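Local coordinates for response regulator (PDB 3HDV), which probably relays a phosphorylation signal in a bacterial two-component system through its receiver domain, the CheY-like part present in this chain, at residues 72-75 with 76-79; 39-42 with 43-46; 12-16 with 17-21; 89-92 with 93-97. One frame throughout, in Å; residues are numbered along the deposited sequence.

Contact 1: residues 72-75 with 76-79; sequences RTIR and ASER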
ATOM      1  N   ARG B  72      13.420   0.603 -20.659  1.00 35.55           N
ATOM      2  CA  ARG B  72      14.379   0.698 -21.757  1.00 37.87           C
ATOM      3  C   ARG B  72      15.806   0.894 -21.254  1.00 38.08           C
ATOM      4  O   ARG B  72      16.718   0.223 -21.716  1.00 38.99           O
ATOM      5  CB  ARG B  72      14.037   1.881 -22.661  1.00 38.30           C
ATOM      6  CG  ARG B  72      13.158   1.552 -23.822  1.00 41.86           C
ATOM      7  CD  ARG B  72      12.465   2.837 -24.225  1.00 43.72           C
ATOM      8  NE  ARG B  72      11.493   2.616 -25.273  1.00 45.24           N
ATOM      9  CZ  ARG B  72      10.583   3.512 -25.638  1.00 46.59           C
ATOM     10  NH1 ARG B  72      10.523   4.687 -25.026  1.00 47.16           N
ATOM     11  NH2 ARG B  72       9.737   3.225 -26.618  1.00 46.45           N
ATOM     12  N   THR B  73      16.014   1.792 -20.300  1.00 38.42           N
ATOM     13  CA  THR B  73      17.397   1.961 -19.804  1.00 39.18           C
ATOM     14  C   THR B  73      17.894   0.726 -19.062  1.00 40.30           C
ATOM     15  O   THR B  73      19.109   0.406 -19.109  1.00 40.51           O
ATOM     16  CB  THR B  73      17.584   3.183 -18.921  1.00 38.55           C
ATOM     17  OG1 THR B  73      16.880   3.019 -17.683  1.00 38.50           O
ATOM     18  CG2 THR B  73      17.158   4.436 -19.648  1.00 37.96           C
ATOM     19  N   ILE B  74      16.986   0.032 -18.350  1.00 39.45           N
ATOM     20  CA  ILE B  74      17.384  -1.209 -17.682  1.00 38.94           C
ATOM     21  C   ILE B  74      17.853  -2.261 -18.708  1.00 39.58           C
ATOM     22  O   ILE B  74      18.874  -2.897 -18.520  1.00 39.11           O
ATOM     23  CB  ILE B  74      16.298  -1.781 -16.720  1.00 38.63           C
ATOM     24  CG1 ILE B  74      16.093  -0.836 -15.539  1.00 38.83           C
ATOM     25  CG2 ILE B  74      16.713  -3.168 -16.200  1.00 36.98           C
ATOM     26  CD1 ILE B  74      14.816  -1.101 -14.730  1.00 37.15           C
ATOM     27  N   ARG B  75      17.107  -2.424 -19.792  1.00 39.61           N
ATOM     28  CA  ARG B  75      17.413  -3.449 -20.767  1.00 41.08           C
ATOM     29  C   ARG B  75      18.690  -3.139 -21.545  1.00 42.44           C
ATOM     30  O   ARG B  75      19.236  -4.020 -22.197  1.00 42.82           O
ATOM     31  CB  ARG B  75      16.224  -3.669 -21.752  1.00 41.08           C
ATOM     32  CG  ARG B  75      14.968  -4.255 -21.106  1.00 39.49           C
ATOM     33  CD  ARG B  75      15.207  -5.623 -20.526  1.00 38.81           C
ATOM     34  NE  ARG B  75      13.960  -6.189 -20.002  1.00 39.87           N
ATOM     35  CZ  ARG B  75      13.819  -6.698 -18.790  1.00 39.84           C
ATOM     36  NH1 ARG B  75      14.868  -6.735 -17.963  1.00 34.04           N
ATOM     37  NH2 ARG B  75      12.626  -7.191 -18.401  1.00 35.18           N
ATOM     38  N   ALA B  76      19.121  -1.880 -21.507  1.00 44.15           N
ATOM     39  CA  ALA B  76      20.367  -1.457 -22.148  1.00 46.07           C
ATOM     40  C   ALA B  76      21.552  -1.466 -21.159  1.00 47.14           C
ATOM     41  O   ALA B  76      22.650  -1.141 -21.551  1.00 48.53           O
ATOM     42  CB  ALA B  76      20.188  -0.043 -22.777  1.00 45.08           C
ATOM     43  N   SER B  77      21.324  -1.847 -19.896  1.00 47.85           N
ATOM     44  CA  SER B  77      22.322  -1.761 -18.820  1.00 47.43           C
ATOM     45  C   SER B  77      22.866  -3.145 -18.425  1.00 48.98           C
ATOM     46  O   SER B  77      22.485  -4.164 -18.993  1.00 49.13           O
ATOM     47  CB  SER B  77      21.704  -1.120 -17.584  1.00 46.99           C
ATOM     48  OG  SER B  77      21.035  -2.119 -16.802  1.00 42.76           O
ATOM     49  N   GLU B  78      23.736  -3.173 -17.426  1.00 50.32           N
ATOM     50  CA  GLU B  78      24.240  -4.425 -16.875  1.00 52.72           C
ATOM     51  C   GLU B  78      23.140  -5.244 -16.208  1.00 51.17           C
ATOM     52  O   GLU B  78      23.291  -6.447 -16.016  1.00 51.60           O
ATOM     53  CB  GLU B  78      25.361  -4.151 -15.851  1.00 52.99           C
ATOM     54  CG  GLU B  78      26.021  -5.418 -15.254  1.00 57.29           C
ATOM     55  CD  GLU B  78      27.187  -5.134 -14.256  1.00 58.18           C
ATOM     56  OE1 GLU B  78      27.501  -3.936 -13.962  1.00 63.27           O
ATOM     57  OE2 GLU B  78      27.784  -6.136 -13.757  1.00 65.03           O
ATOM     58  N   ARG B  79      22.034  -4.590 -15.875  1.00 50.37           N
ATOM     59  CA  ARG B  79      20.902  -5.269 -15.256  1.00 48.65           C
ATOM     60  C   ARG B  79      19.811  -5.570 -16.278  1.00 47.83           C
ATOM     61  O   ARG B  79      18.622  -5.507 -15.965  1.00 47.28           O
ATOM     62  CB  ARG B  79      20.334  -4.428 -14.111  1.00 48.88           C
ATOM     63  CG  ARG B  79      21.236  -4.349 -12.891  1.00 48.76           C
ATOM     64  CD  ARG B  79      20.425  -4.227 -11.611  1.00 47.30           C
ATOM     65  NE  ARG B  79      20.019  -5.530 -11.094  1.00 45.96           N
ATOM     66  CZ  ARG B  79      19.944  -5.830  -9.800  1.00 38.56           C
ATOM     67  NH1 ARG B  79      20.245  -4.917  -8.888  1.00 36.74           N
ATOM     68  NH2 ARG B  79      19.565  -7.043  -9.421  1.00 35.47           N
TER
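S77, just past helix 67-75, bonds back to I74 and holds its carbonyl oxygen with two donors, the hydroxyl S77 OG at 2.9 Å from I74 O and the amide S77 N at 3.0 Å from the same I74 O. The hydroxyl comes in tilted 17° from the carbonyl plane, whereas the amide stands well above that plane. A chi1 of 85° sets OG between the S77 backbone N and carbonyl carbon, from where it can donate back to I74 and also accept from R79 N, 2.8 Å from S77 OG. The second bond closes an ST turn, so one hydroxyl joins the carbonyl of I74 to the backbone of R79, in the loop that leads from helix 67-75 to strand 83-88 of the receiver domain. A76 N is held less firmly, by weak bonds to R72 O and T73 O with N-H...O angles of 132° each. Across the turn, CG2 of I74, the branch anti to its backbone N, faces R79 O. The outer shell fixes the arginines: R75 gives NE to L102 O and NH1 to L82 O, and R79 NH1 reaches L47 O at the end of helix 40-49. R72 NH1 pairs with the carboxylate of D69, one helical turn back.

Contact 2: residues 39-42 with 43-46; sequences GAEE and ARLY
E41 and R44 form a salt bridge three residues apart, with E41 OE1 3.1 Å from R44 NH2 and a weak, longer bond of 3.4 Å from R44 NE to the same E41 OE1. The oxygen lies at the edge of the guanidinium, 9° out of its plane, but the match is one-sided: the NH2 group approaches from above the carboxylate plane, and the two flat groups are turned 45° apart. A bend at chi3 (-69°) folds the arginine back over the start of its own helix, placing A40 O 3.7 Å above one guanidinium face, over its centre. These are the first two turns of helix 40-49, with G39 at the N-cap. Their carbonyls are taken up in order, G39 O by A43 N, A40 O by R44 N at 2.9 Å, E41 O by L45 N and E42 O by Y46 N at 3.0 Å. E42 OE1 turns to the amide of D38, ahead of the cap. A lysine in place of R44 would probably be unable to serve E41, E65 and T73 together, leaving at least one of them without its mate, since NH2 now also bridges to E65 and NH1 probably bonds T73 OG1. On the inner side, A43 lies against V13 of strand 9-13 and L70 of helix 67-75, while Y46 packs on L11 and V35.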
ATOM      1  N   GLY B  39      10.590   6.886  -8.499  1.00 29.68           N
ATOM      2  CA  GLY B  39      10.624   7.186  -9.933  1.00 29.30           C
ATOM      3  C   GLY B  39      11.807   6.513 -10.593  1.00 30.02           C
ATOM      4  O   GLY B  39      12.536   5.760  -9.917  1.00 30.36           O
ATOM      5  N   ALA B  40      12.010   6.756 -11.895  1.00 29.42           N
ATOM      6  CA  ALA B  40      13.041   6.049 -12.647  1.00 30.75           C
ATOM      7  C   ALA B  40      14.491   6.289 -12.103  1.00 31.95           C
ATOM      8  O   ALA B  40      15.274   5.352 -11.991  1.00 32.42           O
ATOM      9  CB  ALA B  40      12.956   6.373 -14.126  1.00 28.96           C
ATOM     10  N   GLU B  41      14.824   7.531 -11.771  1.00 33.90           N
ATOM     11  CA  GLU B  41      16.169   7.836 -11.200  1.00 34.48           C
ATOM     12  C   GLU B  41      16.439   7.106  -9.890  1.00 33.19           C
ATOM     13  O   GLU B  41      17.452   6.448  -9.769  1.00 33.63           O
ATOM     14  CB  GLU B  41      16.419   9.357 -11.047  1.00 35.56           C
ATOM     15  CG  GLU B  41      17.981   9.732 -10.928  1.00 39.91           C
ATOM     16  CD  GLU B  41      18.891   8.889 -11.889  1.00 51.05           C
ATOM     17  OE1 GLU B  41      18.696   8.963 -13.148  1.00 51.73           O
ATOM     18  OE2 GLU B  41      19.779   8.127 -11.375  1.00 53.36           O
ATOM     19  N   GLU B  42      15.535   7.179  -8.918  1.00 32.17           N
ATOM     20  CA  GLU B  42      15.724   6.428  -7.696  1.00 32.37           C
ATOM     21  C   GLU B  42      15.738   4.930  -7.960  1.00 32.21           C
ATOM     22  O   GLU B  42      16.493   4.192  -7.302  1.00 32.13           O
ATOM     23  CB  GLU B  42      14.667   6.770  -6.658  1.00 33.76           C
ATOM     24  CG  GLU B  42      15.202   7.148  -5.324  1.00 38.54           C
ATOM     25  CD  GLU B  42      14.265   6.782  -4.182  1.00 44.69           C
ATOM     26  OE1 GLU B  42      13.068   7.046  -4.303  1.00 40.07           O
ATOM     27  OE2 GLU B  42      14.739   6.195  -3.169  1.00 49.99           O
ATOM     28  N   ALA B  43      14.946   4.465  -8.933  1.00 31.13           N
ATOM     29  CA  ALA B  43      14.970   3.034  -9.298  1.00 30.12           C
ATOM     30  C   ALA B  43      16.378   2.630  -9.754  1.00 30.40           C
ATOM     31  O   ALA B  43      16.866   1.584  -9.346  1.00 29.03           O
ATOM     32  CB  ALA B  43      13.954   2.677 -10.426  1.00 27.48           C
ATOM     33  N   ARG B  44      16.991   3.417 -10.652  1.00 32.12           N
ATOM     34  CA  ARG B  44      18.323   3.077 -11.201  1.00 34.01           C
ATOM     35  C   ARG B  44      19.400   3.096 -10.060  1.00 35.12           C
ATOM     36  O   ARG B  44      20.241   2.201  -9.965  1.00 37.27           O
ATOM     37  CB  ARG B  44      18.685   4.017 -12.359  1.00 34.44           C
ATOM     38  CG  ARG B  44      18.018   3.664 -13.679  1.00 36.24           C
ATOM     39  CD  ARG B  44      18.532   4.561 -14.819  1.00 35.18           C
ATOM     40  NE  ARG B  44      18.051   5.909 -14.610  1.00 38.82           N
ATOM     41  CZ  ARG B  44      17.013   6.426 -15.259  1.00 38.82           C
ATOM     42  NH1 ARG B  44      16.357   5.718 -16.176  1.00 37.23           N
ATOM     43  NH2 ARG B  44      16.623   7.647 -14.967  1.00 39.32           N
ATOM     44  N   LEU B  45      19.300   4.049  -9.148  1.00 35.28           N
ATOM     45  CA  LEU B  45      20.143   4.041  -7.943  1.00 36.49           C
ATOM     46  C   LEU B  45      20.050   2.759  -7.125  1.00 37.02           C
ATOM     47  O   LEU B  45      21.077   2.144  -6.816  1.00 37.06           O
ATOM     48  CB  LEU B  45      19.847   5.250  -7.063  1.00 35.66           C
ATOM     49  CG  LEU B  45      20.289   6.583  -7.681  1.00 36.80           C
ATOM     50  CD1 LEU B  45      19.806   7.720  -6.805  1.00 33.54           C
ATOM     51  CD2 LEU B  45      21.851   6.610  -7.829  1.00 38.17           C
ATOM     52  N   TYR B  46      18.823   2.373  -6.754  1.00 36.24           N
ATOM     53  CA  TYR B  46      18.602   1.192  -5.969  1.00 35.41           C
ATOM     54  C   TYR B  46      19.229  -0.017  -6.667  1.00 35.57           C
ATOM     55  O   TYR B  46      19.937  -0.824  -6.039  1.00 32.82           O
ATOM     56  CB  TYR B  46      17.092   0.953  -5.726  1.00 36.26           C
ATOM     57  CG  TYR B  46      16.740   1.031  -4.266  1.00 36.03           C
ATOM     58  CD1 TYR B  46      17.423   0.246  -3.377  1.00 32.97           C
ATOM     59  CD2 TYR B  46      15.777   1.917  -3.767  1.00 34.41           C
ATOM     60  CE1 TYR B  46      17.165   0.274  -2.022  1.00 38.50           C
ATOM     61  CE2 TYR B  46      15.491   1.946  -2.354  1.00 34.26           C
ATOM     62  CZ  TYR B  46      16.200   1.097  -1.518  1.00 37.76           C
ATOM     63  OH  TYR B  46      16.060   1.042  -0.133  1.00 42.52           O
TER

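Contact 3: residues 12-16 with 17-21; sequences VVDDN and AVNRE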
ATOM      1  N   VAL B  12       9.868  -1.788  -5.493  1.00 25.64           N
ATOM      2  CA  VAL B  12       8.578  -1.266  -5.978  1.00 25.65           C
ATOM      3  C   VAL B  12       8.766   0.180  -6.429  1.00 26.72           C
ATOM      4  O   VAL B  12       9.110   1.035  -5.624  1.00 27.41           O
ATOM      5  CB  VAL B  12       7.534  -1.286  -4.849  1.00 25.30           C
ATOM      6  CG1 VAL B  12       6.199  -0.612  -5.333  1.00 24.97           C
ATOM      7  CG2 VAL B  12       7.265  -2.760  -4.386  1.00 22.75           C
ATOM      8  N   VAL B  13       8.493   0.465  -7.691  1.00 26.67           N
ATOM      9  CA  VAL B  13       8.722   1.806  -8.205  1.00 25.86           C
ATOM     10  C   VAL B  13       7.364   2.462  -8.512  1.00 26.04           C
ATOM     11  O   VAL B  13       6.607   1.956  -9.329  1.00 24.86           O
ATOM     12  CB  VAL B  13       9.566   1.742  -9.511  1.00 24.77           C
ATOM     13  CG1 VAL B  13       9.843   3.138 -10.112  1.00 22.33           C
ATOM     14  CG2 VAL B  13      10.819   0.870  -9.286  1.00 24.50           C
ATOM     15  N   ASP B  14       7.111   3.603  -7.876  1.00 27.04           N
ATOM     16  CA  ASP B  14       5.888   4.363  -8.113  1.00 28.21           C
ATOM     17  C   ASP B  14       6.060   5.768  -7.582  1.00 27.59           C
ATOM     18  O   ASP B  14       6.605   5.963  -6.479  1.00 28.75           O
ATOM     19  CB  ASP B  14       4.740   3.648  -7.370  1.00 28.36           C
ATOM     20  CG  ASP B  14       3.369   4.175  -7.754  1.00 30.96           C
ATOM     21  OD1 ASP B  14       3.264   5.226  -8.447  1.00 28.42           O
ATOM     22  OD2 ASP B  14       2.415   3.495  -7.350  1.00 30.48           O
ATOM     23  N   ASP B  15       5.573   6.777  -8.310  1.00 28.39           N
ATOM     24  CA  ASP B  15       5.670   8.125  -7.758  1.00 28.98           C
ATOM     25  C   ASP B  15       4.532   8.414  -6.775  1.00 29.84           C
ATOM     26  O   ASP B  15       4.535   9.399  -6.061  1.00 29.66           O
ATOM     27  CB  ASP B  15       5.864   9.183  -8.866  1.00 29.85           C
ATOM     28  CG  ASP B  15       4.671   9.284  -9.827  1.00 31.79           C
ATOM     29  OD1 ASP B  15       3.805   8.414  -9.797  1.00 37.75           O
ATOM     30  OD2 ASP B  15       4.594  10.255 -10.627  1.00 36.39           O
ATOM     31  N   ASN B  16       3.545   7.524  -6.730  1.00 30.12           N
ATOM     32  CA  ASN B  16       2.483   7.603  -5.714  1.00 30.43           C
ATOM     33  C   ASN B  16       2.937   6.901  -4.435  1.00 29.40           C
ATOM     34  O   ASN B  16       2.933   5.655  -4.389  1.00 28.75           O
ATOM     35  CB  ASN B  16       1.211   7.011  -6.334  1.00 30.84           C
ATOM     36  CG  ASN B  16       0.023   6.957  -5.404  1.00 34.85           C
ATOM     37  OD1 ASN B  16       0.084   7.092  -4.162  1.00 34.10           O
ATOM     38  ND2 ASN B  16      -1.117   6.726  -6.037  1.00 41.71           N
ATOM     39  N   ALA B  17       3.299   7.693  -3.404  1.00 28.43           N
ATOM     40  CA  ALA B  17       3.856   7.187  -2.149  1.00 29.11           C
ATOM     41  C   ALA B  17       2.880   6.257  -1.394  1.00 31.07           C
ATOM     42  O   ALA B  17       3.295   5.276  -0.761  1.00 30.74           O
ATOM     43  CB  ALA B  17       4.296   8.357  -1.208  1.00 29.53           C
ATOM     44  N   VAL B  18       1.581   6.586  -1.469  1.00 31.56           N
ATOM     45  CA  VAL B  18       0.544   5.804  -0.833  1.00 30.96           C
ATOM     46  C   VAL B  18       0.501   4.425  -1.422  1.00 30.73           C
ATOM     47  O   VAL B  18       0.548   3.427  -0.674  1.00 30.97           O
ATOM     48  CB  VAL B  18      -0.852   6.506  -0.940  1.00 31.87           C
ATOM     49  CG1 VAL B  18      -1.970   5.592  -0.425  1.00 32.28           C
ATOM     50  CG2 VAL B  18      -0.816   7.781  -0.130  1.00 33.06           C
ATOM     51  N   ASN B  19       0.412   4.327  -2.740  1.00 29.76           N
ATOM     52  CA  ASN B  19       0.418   3.031  -3.383  1.00 31.53           C
ATOM     53  C   ASN B  19       1.712   2.288  -3.186  1.00 29.90           C
ATOM     54  O   ASN B  19       1.700   1.140  -2.883  1.00 30.04           O
ATOM     55  CB  ASN B  19       0.093   3.052  -4.873  1.00 32.05           C
ATOM     56  CG  ASN B  19       0.293   1.642  -5.536  1.00 40.04           C
ATOM     57  OD1 ASN B  19      -0.476   0.704  -5.309  1.00 44.51           O
ATOM     58  ND2 ASN B  19       1.358   1.505  -6.316  1.00 44.52           N
ATOM     59  N   ARG B  20       2.818   2.976  -3.369  1.00 28.27           N
ATOM     60  CA  ARG B  20       4.124   2.373  -3.164  1.00 27.56           C
ATOM     61  C   ARG B  20       4.203   1.707  -1.809  1.00 26.71           C
ATOM     62  O   ARG B  20       4.553   0.533  -1.711  1.00 27.83           O
ATOM     63  CB  ARG B  20       5.220   3.444  -3.326  1.00 26.58           C
ATOM     64  CG  ARG B  20       6.675   2.865  -3.476  1.00 26.51           C
ATOM     65  CD  ARG B  20       7.648   4.031  -3.672  1.00 26.27           C
ATOM     66  NE  ARG B  20       7.691   4.981  -2.548  1.00 24.22           N
ATOM     67  CZ  ARG B  20       7.420   6.297  -2.675  1.00 26.24           C
ATOM     68  NH1 ARG B  20       7.107   6.816  -3.854  1.00 25.40           N
ATOM     69  NH2 ARG B  20       7.502   7.103  -1.633  1.00 28.09           N
ATOM     70  N   GLU B  21       3.897   2.462  -0.748  1.00 27.13           N
ATOM     71  CA  GLU B  21       3.903   1.899   0.605  1.00 27.80           C
ATOM     72  C   GLU B  21       2.889   0.762   0.844  1.00 26.64           C
ATOM     73  O   GLU B  21       3.203  -0.170   1.585  1.00 27.01           O
ATOM     74  CB  GLU B  21       3.828   2.994   1.705  1.00 27.21           C
ATOM     75  CG  GLU B  21       5.166   3.883   1.779  1.00 31.46           C
ATOM     76  CD  GLU B  21       6.533   3.157   2.163  1.00 39.57           C
ATOM     77  OE1 GLU B  21       6.586   2.081   2.907  1.00 40.92           O
ATOM     78  OE2 GLU B  21       7.613   3.715   1.707  1.00 40.20           O
TER
HETATM   79  O   HOH W   1       6.430   9.543  -4.050  1.00 45.39           O
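D14 O receives R20 NH1 at 2.8 Å, the donor arriving nearly along the C=O axis and the oxygen only 2° out of the guanidinium plane. The arginine leaves its helix with CG anti to the backbone N (chi1 -166°), then turns at chi3, which brings NH1 back over the loop. The same NH1 donates to water 1, which in turn donates to D15 O, so two successive loop carbonyls are tied to R20. CA of A17 lies 3.4 Å above one face of the guanidinium, offset toward its rim, and the aliphatic CG of R20 rests 4.0 Å from CG1 of V12. D14 OD1 accepts N16 N at 2.9 Å, closing an Asx turn; D14 OD2 faces N19 ND2 at a suspiciously short 2.5 Å, a length that is doubtful. N16 then caps helix 17-29: its OD1 takes N19 N at 3.1 Å in a nearly straight bond, and its backbone O takes R20 N. In this strand-to-helix turn of the first beta-alpha-beta unit, D14 touches D59, the predicted phosphorylation site, while D15 OD2 accepts from Q63 N, an acidic pair probably placed as in other receiver domains. R20 NH1 stays 6.2 Å from D14 OD1 and 7.0 Å from D15 OD1, so the arginine, bonded to backbone oxygen and water, probably fixes the loop rather than directly neutralising the acids.

Contact 4: residues 89-92 with 93-97; sequences GDTD and VEEAV
The carboxylate of E95 meets T91 OG1 on the anti side of OE1, 22° out of the carboxylate plane, the hydroxyl donating to E95 OE1 across 2.7 Å. Water 2 donates to that same E95 OE1 and to D92 OD2, bridging two carboxylates whose nearest oxygens, D92 OD2 and E95 OE1, remain 4.8 Å apart. E95 reaches back with CG anti to its backbone N (chi1 -177°) and an extended chain beyond. D92 is the N-cap of helix 93-101; its OD1 accepts E95 N at 2.9 Å, almost head-on and with an angle of 170° at the hydrogen. Backbone atoms continue the turn, A96 N bonding to D92 O at 3.0 Å. T91 lies in the loop after strand 83-88, its side chain against F107 and L109 of strand 106-109, and G89 N bonds D59 OD1. V93, A96 and V97 pack on D92, V93 and F107 of a third subunit, respectively. An alanine in place of E95 would probably leave the T91 hydroxyl without this acceptor and R61 without its carboxylate mate. E95 OE1 is thus gripped by T91 OG1, water 2 and R61 NH1, and the arginine's charge and the water probably ease the closeness of the two carboxylates.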
ATOM      1  N   GLY B  89      -1.308   2.170 -14.374  1.00 32.42           N
ATOM      2  CA  GLY B  89      -2.460   3.051 -14.559  1.00 35.66           C
ATOM      3  C   GLY B  89      -2.845   3.166 -16.032  1.00 36.61           C
ATOM      4  O   GLY B  89      -2.496   2.303 -16.830  1.00 37.36           O
ATOM      5  N   ASP B  90      -3.536   4.239 -16.409  1.00 37.39           N
ATOM      6  CA  ASP B  90      -3.970   4.451 -17.811  1.00 38.39           C
ATOM      7  C   ASP B  90      -2.853   4.213 -18.833  1.00 37.54           C
ATOM      8  O   ASP B  90      -1.744   4.785 -18.728  1.00 37.70           O
ATOM      9  CB  ASP B  90      -4.499   5.889 -18.013  1.00 40.12           C
ATOM     10  CG  ASP B  90      -5.753   6.205 -17.158  1.00 44.48           C
ATOM     11  OD1 ASP B  90      -6.428   5.270 -16.606  1.00 49.30           O
ATOM     12  OD2 ASP B  90      -6.044   7.422 -17.022  1.00 51.55           O
ATOM     13  N   THR B  91      -3.133   3.364 -19.809  1.00 35.07           N
ATOM     14  CA  THR B  91      -2.131   3.021 -20.815  1.00 34.45           C
ATOM     15  C   THR B  91      -2.944   2.722 -22.089  1.00 34.77           C
ATOM     16  O   THR B  91      -4.111   3.115 -22.162  1.00 36.25           O
ATOM     17  CB  THR B  91      -1.204   1.827 -20.352  1.00 33.22           C
ATOM     18  OG1 THR B  91      -0.340   1.414 -21.431  1.00 32.26           O
ATOM     19  CG2 THR B  91      -2.016   0.592 -19.889  1.00 33.89           C
ATOM     20  N   ASP B  92      -2.379   2.038 -23.068  1.00 33.34           N
ATOM     21  CA  ASP B  92      -3.123   1.767 -24.297  1.00 33.74           C
ATOM     22  C   ASP B  92      -2.379   0.650 -24.966  1.00 32.64           C
ATOM     23  O   ASP B  92      -1.320   0.244 -24.481  1.00 31.63           O
ATOM     24  CB  ASP B  92      -3.154   2.988 -25.213  1.00 33.81           C
ATOM     25  CG  ASP B  92      -1.750   3.596 -25.424  1.00 36.26           C
ATOM     26  OD1 ASP B  92      -0.881   2.928 -25.965  1.00 36.76           O
ATOM     27  OD2 ASP B  92      -1.509   4.758 -25.034  1.00 43.53           O
ATOM     28  N   VAL B  93      -2.955   0.144 -26.051  1.00 31.34           N
ATOM     29  CA  VAL B  93      -2.460  -1.027 -26.701  1.00 31.19           C
ATOM     30  C   VAL B  93      -1.064  -0.838 -27.232  1.00 31.68           C
ATOM     31  O   VAL B  93      -0.236  -1.698 -27.036  1.00 31.21           O
ATOM     32  CB  VAL B  93      -3.436  -1.546 -27.792  1.00 31.49           C
ATOM     33  CG1 VAL B  93      -2.764  -2.624 -28.650  1.00 31.56           C
ATOM     34  CG2 VAL B  93      -4.711  -2.071 -27.119  1.00 30.40           C
ATOM     35  N   GLU B  94      -0.778   0.289 -27.893  1.00 33.12           N
ATOM     36  CA  GLU B  94       0.576   0.487 -28.471  1.00 34.27           C
ATOM     37  C   GLU B  94       1.651   0.454 -27.408  1.00 31.51           C
ATOM     38  O   GLU B  94       2.687  -0.184 -27.579  1.00 31.31           O
ATOM     39  CB  GLU B  94       0.635   1.788 -29.315  1.00 35.26           C
ATOM     40  CG  GLU B  94      -0.208   1.582 -30.601  1.00 38.85           C
ATOM     41  CD  GLU B  94      -0.044   2.642 -31.698  1.00 41.00           C
ATOM     42  OE1 GLU B  94       0.326   3.814 -31.371  1.00 45.81           O
ATOM     43  OE2 GLU B  94      -0.334   2.259 -32.906  1.00 48.06           O
ATOM     44  N   GLU B  95       1.403   1.156 -26.307  1.00 30.26           N
ATOM     45  CA  GLU B  95       2.355   1.157 -25.214  1.00 29.75           C
ATOM     46  C   GLU B  95       2.519  -0.276 -24.619  1.00 29.90           C
ATOM     47  O   GLU B  95       3.641  -0.722 -24.335  1.00 29.77           O
ATOM     48  CB  GLU B  95       1.930   2.152 -24.132  1.00 28.76           C
ATOM     49  CG  GLU B  95       2.961   2.243 -22.990  1.00 28.02           C
ATOM     50  CD  GLU B  95       2.637   3.289 -21.998  1.00 30.57           C
ATOM     51  OE1 GLU B  95       1.470   3.386 -21.556  1.00 33.72           O
ATOM     52  OE2 GLU B  95       3.561   4.018 -21.611  1.00 37.57           O
ATOM     53  N   ALA B  96       1.405  -0.987 -24.427  1.00 29.90           N
ATOM     54  CA  ALA B  96       1.485  -2.362 -23.880  1.00 29.90           C
ATOM     55  C   ALA B  96       2.324  -3.274 -24.773  1.00 29.67           C
ATOM     56  O   ALA B  96       3.144  -4.062 -24.291  1.00 29.17           O
ATOM     57  CB  ALA B  96       0.068  -2.940 -23.630  1.00 29.41           C
ATOM     58  N   VAL B  97       2.167  -3.115 -26.090  1.00 29.95           N
ATOM     59  CA  VAL B  97       2.938  -3.911 -27.019  1.00 30.44           C
ATOM     60  C   VAL B  97       4.432  -3.529 -26.947  1.00 31.32           C
ATOM     61  O   VAL B  97       5.278  -4.403 -26.938  1.00 29.59           O
ATOM     62  CB  VAL B  97       2.361  -3.807 -28.460  1.00 31.10           C
ATOM     63  CG1 VAL B  97       3.374  -4.343 -29.475  1.00 30.88           C
ATOM     64  CG2 VAL B  97       0.956  -4.547 -28.554  1.00 29.95           C
TER
HETATM   65  O   HOH W   2       0.063   5.518 -22.908  1.00 50.87           O

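In the fold
All four contacts belong to one receiver domain, with a five-stranded parallel sheet between helices, yet they differ in depth. Contacts 2 and 3, with centres about 11 Å from the chain centre, are partly buried and meet at V13. Contacts 1 and 4 lie at the surface of the chain, but contact 4 sits against another subunit, while no other chain touches contact 1. Contact 1 follows a helix, whereas the others start one: contact 3 with an amide cap (N16), contact 4 with a carboxylate cap (D92), contact 2 from a glycine. Contacts 1 and 2 are joined through R44. Contacts 3 and 4, with centres about 20 Å apart, do not touch, but each borders D59.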